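Local coordinates for methylocystis parvus OBBP MbnE (Methylocystis parvus OBBP, PDB 5ICQ), which probably binds methanobactin, a copper-chelating peptide, in the periplasm as the solute-binding component of its transport machinery, at residues A236-R242 / N259-L265; R307-L313 / Q576-T582; A341-M345 / M417-A421. All coordinates share one frame; numbering follows the deposited sequence.

In the fold
From the N terminus, contact 1 closes first: strands 237-242 and 262-268 close a short loop of 16 residues inside a mixed four-stranded sheet. Only afterwards does contact 2 open, where strand 308-313 waits for strand 576-581 from near the C-terminal end, in a separate three-stranded antiparallel sheet, and encloses 262 residues. Nested within that long excursion is contact 3, which joins segment 341-345, on helix 336-343 and the residues after it, to helix 415-427. Contacts 1 and 2 lie fairly near each other without touching, centres about 21 Å apart, whereas contact 3 lies about 53 Å, centre to centre, from contact 1, across the middle of the chain.

Contact 1: residues A236-R242 / N259-L265; sequences ARLLLKR and NFDEIDL. With SO4 (sulfate ion), chain B.
The guanidinium of Arg237 carries CB of Leu239 over the centre of one face, and its edge meets Asp264 of the adjacent strand and a sulfate, both near its plane. At the other end of the contact, the edge of the Arg242 guanidinium receives Asp261. Arg237 illustrates how one cation serves several anions: NE forms a salt bridge of 2.9 Å to Asp264 OD1, approaching from above the carboxylate plane, with the two flat groups 73° apart. Arg237 NH2 gives two hydrogen bonds to the sulfate, at 3.1 Å to O4 and 3.2 Å to O2, while NH1 pairs with Asp231. The sulfate, probably from the crystallisation liquor, is also held by Arg65, which in turn binds Glu262. CG of Arg237 sits between the backbone N and the carbonyl carbon (chi1 68°), and further bends at chi2 and chi3 fold the head over Leu239.

Asp261 OD1 takes two bonds from Arg242, from NE at 3.1 Å and from NH2 at 3.2 Å, the carboxylate standing nearly perpendicular to the guanidinium (86°). Tyr258 O accepts from NH1, so the arginine ties the strand to the turn leading into its partner.

Between these polar ends, Leu238, Leu240, Ile263 and Leu265 share the face of the sheet opposite Leu239 and Asp264; Leu240 CG lies 4.0 Å from Leu265 CD1. Backbone bonds pair Leu238 with Leu265 and Leu240 with Ile263, the latter by a nearly straight Leu240 N to Ile263 O bond of 2.8 Å. Toward strand 227-233, Ala236 and Arg237 form a classic beta bulge. The whole is an antiparallel ladder between two inner strands of a mixed four-stranded sheet.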
loop_
_atom_site.group_PDB
_atom_site.type_symbol
_atom_site.label_atom_id
_atom_site.label_comp_id
_atom_site.label_asym_id
_atom_site.label_seq_id
_atom_site.Cartn_x
_atom_site.Cartn_y
_atom_site.Cartn_z
ATOM N N ALA A 236 21.989 8.066 11.061
ATOM C CA ALA A 236 23.089 7.185 10.694
ATOM C C ALA A 236 22.731 5.723 10.907
ATOM O O ALA A 236 22.782 4.940 9.951
ATOM C CB ALA A 236 24.351 7.547 11.485
ATOM N N ARG A 237 22.368 5.325 12.125
ATOM C CA ARG A 237 22.113 3.912 12.364
ATOM C C ARG A 237 21.174 3.742 13.548
ATOM O O ARG A 237 21.135 4.571 14.461
ATOM C CB ARG A 237 23.415 3.127 12.595
ATOM C CG ARG A 237 24.168 3.452 13.872
ATOM C CD ARG A 237 23.891 2.424 14.974
ATOM N NE ARG A 237 24.502 1.131 14.680
ATOM C CZ ARG A 237 25.442 0.553 15.421
ATOM N NH1 ARG A 237 25.892 1.137 16.527
ATOM N NH2 ARG A 237 25.921 -0.627 15.062
ATOM N N LEU A 238 20.410 2.656 13.496
ATOM C CA LEU A 238 19.600 2.175 14.609
ATOM C C LEU A 238 19.986 0.721 14.834
ATOM O O LEU A 238 19.920 -0.083 13.900
ATOM C CB LEU A 238 18.110 2.310 14.290
ATOM C CG LEU A 238 17.140 1.663 15.277
ATOM C CD1 LEU A 238 17.284 2.329 16.634
ATOM C CD2 LEU A 238 15.694 1.748 14.765
ATOM N N LEU A 239 20.440 0.392 16.039
ATOM C CA LEU A 239 20.840 -0.973 16.368
ATOM C C LEU A 239 19.806 -1.601 17.292
ATOM O O LEU A 239 19.540 -1.086 18.387
ATOM C CB LEU A 239 22.222 -1.016 17.019
ATOM C CG LEU A 239 22.698 -2.427 17.414
ATOM C CD1 LEU A 239 22.948 -3.305 16.185
ATOM C CD2 LEU A 239 23.942 -2.372 18.302
ATOM N N LEU A 240 19.234 -2.711 16.849
ATOM C CA LEU A 240 18.302 -3.502 17.634
ATOM C C LEU A 240 19.016 -4.740 18.150
ATOM O O LEU A 240 19.802 -5.355 17.430
ATOM C CB LEU A 240 17.102 -3.929 16.790
ATOM C CG LEU A 240 16.354 -2.802 16.092
ATOM C CD1 LEU A 240 15.153 -3.370 15.358
ATOM C CD2 LEU A 240 15.943 -1.742 17.110
ATOM N N LYS A 241 18.744 -5.104 19.395
ATOM C CA LYS A 241 19.346 -6.284 19.993
ATOM C C LYS A 241 18.242 -7.109 20.635
ATOM O O LYS A 241 17.335 -6.557 21.262
ATOM C CB LYS A 241 20.410 -5.888 21.032
ATOM C CG LYS A 241 21.080 -7.060 21.704
ATOM C CD LYS A 241 22.339 -6.607 22.425
ATOM C CE LYS A 241 23.091 -7.782 23.026
ATOM N NZ LYS A 241 24.277 -7.296 23.795
ATOM N N ARG A 242 18.320 -8.429 20.479
ATOM C CA ARG A 242 17.265 -9.288 20.990
ATOM C C ARG A 242 17.089 -9.088 22.492
ATOM O O ARG A 242 18.062 -8.913 23.230
ATOM C CB ARG A 242 17.590 -10.756 20.710
ATOM C CG ARG A 242 16.619 -11.713 21.387
ATOM C CD ARG A 242 17.092 -13.157 21.355
ATOM N NE ARG A 242 17.577 -13.554 20.036
ATOM C CZ ARG A 242 16.792 -13.805 18.998
ATOM N NH1 ARG A 242 15.470 -13.684 19.131
ATOM N NH2 ARG A 242 17.323 -14.174 17.843
ATOM N N ASN A 259 14.985 -14.075 14.200
ATOM C CA ASN A 259 16.055 -15.048 14.359
ATOM C C ASN A 259 17.419 -14.423 14.572
ATOM O O ASN A 259 18.246 -15.000 15.295
ATOM C CB ASN A 259 16.062 -15.960 13.138
ATOM C CG ASN A 259 14.714 -16.605 12.946
ATOM O OD1 ASN A 259 14.203 -17.236 13.876
ATOM N ND2 ASN A 259 14.083 -16.373 11.796
ATOM N N PHE A 260 17.668 -13.259 13.982
ATOM C CA PHE A 260 18.932 -12.575 14.199
ATOM C C PHE A 260 19.023 -12.093 15.639
ATOM O O PHE A 260 18.026 -11.670 16.233
ATOM C CB PHE A 260 19.071 -11.395 13.238
ATOM C CG PHE A 260 19.004 -11.791 11.794
ATOM C CD1 PHE A 260 20.085 -12.408 11.194
ATOM C CD2 PHE A 260 17.852 -11.558 11.043
ATOM C CE1 PHE A 260 20.039 -12.792 9.865
ATOM C CE2 PHE A 260 17.793 -11.939 9.710
ATOM C CZ PHE A 260 18.893 -12.560 9.121
ATOM N N ASP A 261 20.233 -12.163 16.204
ATOM C CA ASP A 261 20.434 -11.636 17.550
ATOM C C ASP A 261 20.481 -10.116 17.544
ATOM O O ASP A 261 20.124 -9.481 18.543
ATOM C CB ASP A 261 21.716 -12.209 18.164
ATOM C CG ASP A 261 21.540 -13.647 18.671
ATOM O OD1 ASP A 261 20.384 -14.122 18.774
ATOM O OD2 ASP A 261 22.560 -14.297 18.991
ATOM N N GLU A 262 20.884 -9.519 16.425
ATOM C CA GLU A 262 20.994 -8.075 16.297
ATOM C C GLU A 262 20.603 -7.673 14.889
ATOM O O GLU A 262 20.865 -8.402 13.929
ATOM C CB GLU A 262 22.426 -7.571 16.566
ATOM C CG GLU A 262 22.846 -7.601 18.025
ATOM C CD GLU A 262 24.350 -7.546 18.194
ATOM O OE1 GLU A 262 24.866 -8.217 19.111
ATOM O OE2 GLU A 262 25.017 -6.845 17.402
ATOM N N ILE A 263 19.994 -6.497 14.772
ATOM C CA ILE A 263 19.651 -5.912 13.482
ATOM C C ILE A 263 20.213 -4.499 13.459
ATOM O O ILE A 263 19.827 -3.669 14.290
ATOM C CB ILE A 263 18.138 -5.871 13.239
ATOM C CG1 ILE A 263 17.545 -7.281 13.350
ATOM C CG2 ILE A 263 17.864 -5.235 11.859
ATOM C CD1 ILE A 263 16.045 -7.286 13.497
ATOM N N ASP A 264 21.101 -4.221 12.508
ATOM C CA ASP A 264 21.719 -2.903 12.377
ATOM C C ASP A 264 21.144 -2.222 11.143
ATOM O O ASP A 264 21.428 -2.632 10.010
ATOM C CB ASP A 264 23.239 -3.022 12.287
ATOM C CG ASP A 264 23.934 -1.660 12.275
ATOM O OD1 ASP A 264 23.334 -0.671 12.755
ATOM O OD2 ASP A 264 25.081 -1.581 11.789
ATOM N N LEU A 265 20.320 -1.199 11.364
ATOM C CA LEU A 265 19.677 -0.458 10.283
ATOM C C LEU A 265 20.519 0.779 9.992
ATOM O O LEU A 265 20.556 1.710 10.800
ATOM C CB LEU A 265 18.247 -0.059 10.649
ATOM C CG LEU A 265 17.270 -1.221 10.882
ATOM C CD1 LEU A 265 17.185 -1.573 12.361
ATOM C CD2 LEU A 265 15.888 -0.912 10.326
HETATM S S SO4 B . 28.658 -1.777 17.212
HETATM O O1 SO4 B . 28.207 -1.324 18.523
HETATM O O2 SO4 B . 28.886 -0.641 16.326
HETATM O O3 SO4 B . 29.907 -2.525 17.341
HETATM O O4 SO4 B . 27.630 -2.638 16.649
#

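Contact 2: residues R307-L313 / Q576-T582; sequences RMARESL and QWIAHST
His580 and Glu311 meet on the face of the sheet where the side chains of the two antiparallel strands interlock. His580 NE2 donates to Glu311 OE2 at 2.9 Å, reaching the oxygen on its anti side but 34° out of the carboxylate plane, while Ala309 O lies over one face of the ring, toward its rim. CG of His580 lies between its backbone N and carbonyl carbon (chi1 58°), which turns ND1 back to Ser581 O at 2.8 Å. On the same face of the sheet Ile578 CD1 packs against Leu313 CD1 at 3.7 Å, and Trp605 meets the histidine ring edge-to-face.

The opposite face is looser between the strands. Ser312 is exposed, its OG 3.5 Å from Trp577 CD1, although Trp577 itself is buried and stacks with Trp294. Arg310 touches Ala579 through CB alone before its chain leads off to Trp294, where it makes a cation-pi contact and bonds through NH1 to the backbone O. Strand 308-313 is an outer strand of this three-stranded sheet, held by paired backbone bonds such as Gln576 N to Leu313 O at 2.7 Å.

Because both ring nitrogens of His580 act as donors, and Glu311 OE2 also pairs with Arg586, the histidine is probably protonated and the glutamate charged.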
loop_
_atom_site.group_PDB
_atom_site.type_symbol
_atom_site.label_atom_id
_atom_site.label_comp_id
_atom_site.label_asym_id
_atom_site.label_seq_id
_atom_site.Cartn_x
_atom_site.Cartn_y
_atom_site.Cartn_z
ATOM N N ARG A 307 28.836 -15.459 -3.439
ATOM C CA ARG A 307 28.723 -14.784 -2.147
ATOM C C ARG A 307 27.416 -14.005 -2.023
ATOM O O ARG A 307 26.935 -13.769 -0.908
ATOM C CB ARG A 307 29.905 -13.844 -1.943
ATOM C CG ARG A 307 31.228 -14.544 -1.580
ATOM C CD ARG A 307 32.358 -13.526 -1.498
ATOM N NE ARG A 307 32.768 -13.070 -2.828
ATOM C CZ ARG A 307 33.412 -11.930 -3.068
ATOM N NH1 ARG A 307 33.718 -11.114 -2.069
ATOM N NH2 ARG A 307 33.745 -11.603 -4.312
ATOM N N MET A 308 26.857 -13.560 -3.143
ATOM C CA MET A 308 25.580 -12.860 -3.165
ATOM C C MET A 308 24.753 -13.393 -4.323
ATOM O O MET A 308 25.284 -13.986 -5.264
ATOM C CB MET A 308 25.774 -11.344 -3.288
ATOM C CG MET A 308 26.621 -10.752 -2.183
ATOM S SD MET A 308 26.942 -9.010 -2.456
ATOM C CE MET A 308 28.432 -8.775 -1.487
ATOM N N ALA A 309 23.439 -13.173 -4.253
ATOM C CA ALA A 309 22.527 -13.665 -5.275
ATOM C C ALA A 309 21.417 -12.649 -5.491
ATOM O O ALA A 309 21.067 -11.893 -4.585
ATOM C CB ALA A 309 21.930 -15.025 -4.874
ATOM N N ARG A 310 20.851 -12.633 -6.687
ATOM C CA ARG A 310 19.674 -11.812 -6.923
ATOM C C ARG A 310 18.528 -12.684 -7.416
ATOM O O ARG A 310 18.741 -13.761 -7.983
ATOM C CB ARG A 310 19.968 -10.686 -7.896
ATOM C CG ARG A 310 20.314 -11.123 -9.293
ATOM C CD ARG A 310 20.192 -9.920 -10.189
ATOM N NE ARG A 310 20.620 -10.174 -11.551
ATOM C CZ ARG A 310 20.343 -9.365 -12.570
ATOM N NH1 ARG A 310 19.626 -8.267 -12.370
ATOM N NH2 ARG A 310 20.786 -9.656 -13.783
ATOM N N GLU A 311 17.304 -12.229 -7.157
ATOM C CA GLU A 311 16.112 -13.013 -7.452
ATOM C C GLU A 311 14.969 -12.079 -7.800
ATOM O O GLU A 311 14.924 -10.936 -7.334
ATOM C CB GLU A 311 15.643 -13.861 -6.259
ATOM C CG GLU A 311 16.692 -14.560 -5.443
ATOM C CD GLU A 311 16.052 -15.401 -4.354
ATOM O OE1 GLU A 311 15.350 -16.374 -4.700
ATOM O OE2 GLU A 311 16.220 -15.072 -3.161
ATOM N N SER A 312 14.015 -12.596 -8.577
ATOM C CA SER A 312 12.719 -11.946 -8.774
ATOM C C SER A 312 11.655 -12.799 -8.102
ATOM O O SER A 312 11.582 -14.003 -8.352
ATOM C CB SER A 312 12.385 -11.779 -10.258
ATOM O OG SER A 312 13.286 -10.892 -10.892
ATOM N N LEU A 313 10.850 -12.189 -7.234
ATOM C CA LEU A 313 9.821 -12.918 -6.507
ATOM C C LEU A 313 8.450 -12.317 -6.784
ATOM O O LEU A 313 8.306 -11.109 -6.985
ATOM C CB LEU A 313 10.087 -12.907 -4.997
ATOM C CG LEU A 313 11.471 -13.369 -4.532
ATOM C CD1 LEU A 313 11.584 -13.224 -3.015
ATOM C CD2 LEU A 313 11.731 -14.804 -4.952
ATOM N N GLN A 576 8.982 -8.556 -7.608
ATOM C CA GLN A 576 9.884 -7.797 -6.755
ATOM C C GLN A 576 11.323 -8.233 -7.011
ATOM O O GLN A 576 11.622 -9.431 -7.016
ATOM C CB GLN A 576 9.516 -8.000 -5.285
ATOM C CG GLN A 576 10.331 -7.115 -4.348
ATOM C CD GLN A 576 9.839 -7.173 -2.916
ATOM O OE1 GLN A 576 8.645 -7.368 -2.660
ATOM N NE2 GLN A 576 10.756 -7.012 -1.974
ATOM N N TRP A 577 12.205 -7.263 -7.248
ATOM C CA TRP A 577 13.609 -7.518 -7.561
ATOM C C TRP A 577 14.423 -7.346 -6.282
ATOM O O TRP A 577 14.422 -6.261 -5.686
ATOM C CB TRP A 577 14.105 -6.557 -8.649
ATOM C CG TRP A 577 13.207 -6.523 -9.859
ATOM C CD1 TRP A 577 12.408 -7.540 -10.321
ATOM C CD2 TRP A 577 13.000 -5.416 -10.744
ATOM N NE1 TRP A 577 11.723 -7.130 -11.443
ATOM C CE2 TRP A 577 12.058 -5.828 -11.716
ATOM C CE3 TRP A 577 13.515 -4.115 -10.808
ATOM C CZ2 TRP A 577 11.637 -4.991 -12.750
ATOM C CZ3 TRP A 577 13.088 -3.280 -11.833
ATOM C CH2 TRP A 577 12.155 -3.723 -12.789
ATOM N N ILE A 578 15.084 -8.419 -5.837
ATOM C CA ILE A 578 15.870 -8.366 -4.610
ATOM C C ILE A 578 17.263 -8.936 -4.852
ATOM O O ILE A 578 17.515 -9.656 -5.821
ATOM C CB ILE A 578 15.188 -9.108 -3.436
ATOM C CG1 ILE A 578 15.270 -10.620 -3.640
ATOM C CG2 ILE A 578 13.722 -8.667 -3.284
ATOM C CD1 ILE A 578 14.813 -11.433 -2.402
ATOM N N ALA A 579 18.179 -8.597 -3.949
ATOM C CA ALA A 579 19.498 -9.208 -3.922
ATOM C C ALA A 579 19.918 -9.346 -2.471
ATOM O O ALA A 579 19.494 -8.562 -1.619
ATOM C CB ALA A 579 20.541 -8.393 -4.700
ATOM N N HIS A 580 20.750 -10.350 -2.192
ATOM C CA HIS A 580 21.089 -10.617 -0.803
ATOM C C HIS A 580 22.367 -11.438 -0.715
ATOM O O HIS A 580 22.728 -12.163 -1.646
ATOM C CB HIS A 580 19.949 -11.357 -0.095
ATOM C CG HIS A 580 19.594 -12.655 -0.741
ATOM N ND1 HIS A 580 20.250 -13.832 -0.454
ATOM C CD2 HIS A 580 18.657 -12.963 -1.671
ATOM C CE1 HIS A 580 19.734 -14.810 -1.176
ATOM N NE2 HIS A 580 18.767 -14.310 -1.925
ATOM N N SER A 581 23.046 -11.308 0.422
ATOM C CA SER A 581 24.131 -12.222 0.754
ATOM C C SER A 581 23.606 -13.652 0.810
ATOM O O SER A 581 22.476 -13.905 1.231
ATOM C CB SER A 581 24.746 -11.838 2.105
ATOM O OG SER A 581 25.585 -12.874 2.585
ATOM N N THR A 582 24.441 -14.608 0.390
ATOM C CA THR A 582 24.030 -16.003 0.511
ATOM C C THR A 582 24.230 -16.545 1.914
ATOM O O THR A 582 23.855 -17.694 2.177
ATOM C CB THR A 582 24.788 -16.887 -0.490
ATOM O OG1 THR A 582 26.194 -16.649 -0.364
ATOM C CG2 THR A 582 24.348 -16.557 -1.887
#

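Contact 3: residues A341-M345 / M417-A421; sequences AFGMM and MARRA
Met417 and Met344 reach each other by opposite means, one folded and one straight. Met417 sets CG anti to the backbone N (chi1 -155°) and then bends at chi2 and chi3, which swings its methyl CE against the Met344 chain; Met344 runs fully extended beyond CG, so that the two cross at about a right angle. Met417 CE lies 3.6 Å from Met344 CB, and touches CG and SD of that residue as closely. Met344 SD goes on to the next turn of the same helix, 3.8 Å from Arg420 CB and 3.6 Å from Ala421 N.

Small residues let the backbones close in beside this crossing: Ala341 CB sits 3.6 Å from Ala421 O. The bent chain of Met345 also meets this helix, its SD 3.9 Å from Ala421 CB and 4.0 Å from Ala418 CA. Leu424 continues the apolar surface along the same helix.

With an alanine at Met417, the methyl packed along Met344 is lost, which would probably open a gap there and leave the Met344 chain less restrained.

The contact is mostly of methyls, methylenes and sulfur, with a few backbone atoms such as Met344 O against Met417 CG (3.3 Å), which implies that segments 341-345 and 417-421 are joined by shape and dispersion, without hydrogen bonds between them.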
loop_
_atom_site.group_PDB
_atom_site.type_symbol
_atom_site.label_atom_id
_atom_site.label_comp_id
_atom_site.label_asym_id
_atom_site.label_seq_id
_atom_site.Cartn_x
_atom_site.Cartn_y
_atom_site.Cartn_z
ATOM N N ALA A 341 -10.608 8.441 -25.346
ATOM C CA ALA A 341 -9.872 8.663 -26.589
ATOM C C ALA A 341 -8.441 9.124 -26.329
ATOM O O ALA A 341 -7.499 8.655 -26.984
ATOM C CB ALA A 341 -10.602 9.698 -27.449
ATOM N N PHE A 342 -8.252 10.061 -25.395
ATOM C CA PHE A 342 -6.898 10.513 -25.099
ATOM C C PHE A 342 -6.056 9.369 -24.555
ATOM O O PHE A 342 -4.860 9.265 -24.859
ATOM C CB PHE A 342 -6.915 11.669 -24.096
ATOM C CG PHE A 342 -7.159 13.017 -24.708
ATOM C CD1 PHE A 342 -7.898 13.154 -25.875
ATOM C CD2 PHE A 342 -6.635 14.162 -24.108
ATOM C CE1 PHE A 342 -8.124 14.415 -26.426
ATOM C CE2 PHE A 342 -6.856 15.420 -24.651
ATOM C CZ PHE A 342 -7.606 15.548 -25.813
ATOM N N GLY A 343 -6.672 8.492 -23.765
ATOM C CA GLY A 343 -5.952 7.356 -23.220
ATOM C C GLY A 343 -5.429 6.421 -24.288
ATOM O O GLY A 343 -4.389 5.788 -24.106
ATOM N N MET A 344 -6.134 6.327 -25.418
ATOM C CA MET A 344 -5.700 5.472 -26.518
ATOM C C MET A 344 -4.366 5.896 -27.095
ATOM O O MET A 344 -3.708 5.097 -27.771
ATOM C CB MET A 344 -6.724 5.500 -27.650
ATOM C CG MET A 344 -8.028 4.837 -27.329
ATOM S SD MET A 344 -9.140 5.037 -28.736
ATOM C CE MET A 344 -10.565 4.167 -28.081
ATOM N N MET A 345 -3.972 7.143 -26.889
ATOM C CA MET A 345 -2.786 7.646 -27.555
ATOM C C MET A 345 -1.509 7.418 -26.762
ATOM O O MET A 345 -0.423 7.656 -27.295
ATOM C CB MET A 345 -2.953 9.131 -27.854
ATOM C CG MET A 345 -4.149 9.438 -28.756
ATOM S SD MET A 345 -4.098 8.583 -30.356
ATOM C CE MET A 345 -2.588 9.257 -31.058
ATOM N N MET A 417 -4.969 3.448 -34.447
ATOM C CA MET A 417 -5.176 3.938 -33.088
ATOM C C MET A 417 -5.606 5.398 -33.096
ATOM O O MET A 417 -6.542 5.786 -32.386
ATOM C CB MET A 417 -3.903 3.766 -32.269
ATOM C CG MET A 417 -4.125 3.671 -30.773
ATOM S SD MET A 417 -5.023 2.174 -30.285
ATOM C CE MET A 417 -6.648 2.811 -29.969
ATOM N N ALA A 418 -4.911 6.231 -33.875
ATOM C CA ALA A 418 -5.352 7.608 -34.050
ATOM C C ALA A 418 -6.765 7.660 -34.621
ATOM O O ALA A 418 -7.560 8.530 -34.249
ATOM C CB ALA A 418 -4.367 8.365 -34.948
ATOM N N ARG A 419 -7.105 6.731 -35.522
ATOM C CA ARG A 419 -8.452 6.717 -36.088
ATOM C C ARG A 419 -9.496 6.348 -35.040
ATOM O O ARG A 419 -10.592 6.923 -35.016
ATOM C CB ARG A 419 -8.514 5.744 -37.275
ATOM C CG ARG A 419 -9.913 5.363 -37.726
ATOM C CD ARG A 419 -10.602 6.458 -38.532
ATOM N NE ARG A 419 -9.662 7.225 -39.336
ATOM C CZ ARG A 419 -9.569 8.551 -39.313
ATOM N NH1 ARG A 419 -10.375 9.263 -38.537
ATOM N NH2 ARG A 419 -8.678 9.170 -40.077
ATOM N N ARG A 420 -9.188 5.377 -34.176
ATOM C CA ARG A 420 -10.130 5.043 -33.114
ATOM C C ARG A 420 -10.345 6.229 -32.188
ATOM O O ARG A 420 -11.480 6.516 -31.784
ATOM C CB ARG A 420 -9.632 3.844 -32.317
ATOM C CG ARG A 420 -9.567 2.560 -33.108
ATOM C CD ARG A 420 -9.001 1.443 -32.230
ATOM N NE ARG A 420 -8.779 0.216 -32.985
ATOM C CZ ARG A 420 -8.173 -0.852 -32.480
ATOM N NH1 ARG A 420 -7.725 -0.814 -31.231
ATOM N NH2 ARG A 420 -8.008 -1.944 -33.222
ATOM N N ALA A 421 -9.263 6.924 -31.840
ATOM C CA ALA A 421 -9.374 8.086 -30.963
ATOM C C ALA A 421 -10.196 9.196 -31.611
ATOM O O ALA A 421 -11.082 9.779 -30.979
ATOM C CB ALA A 421 -7.979 8.590 -30.593
#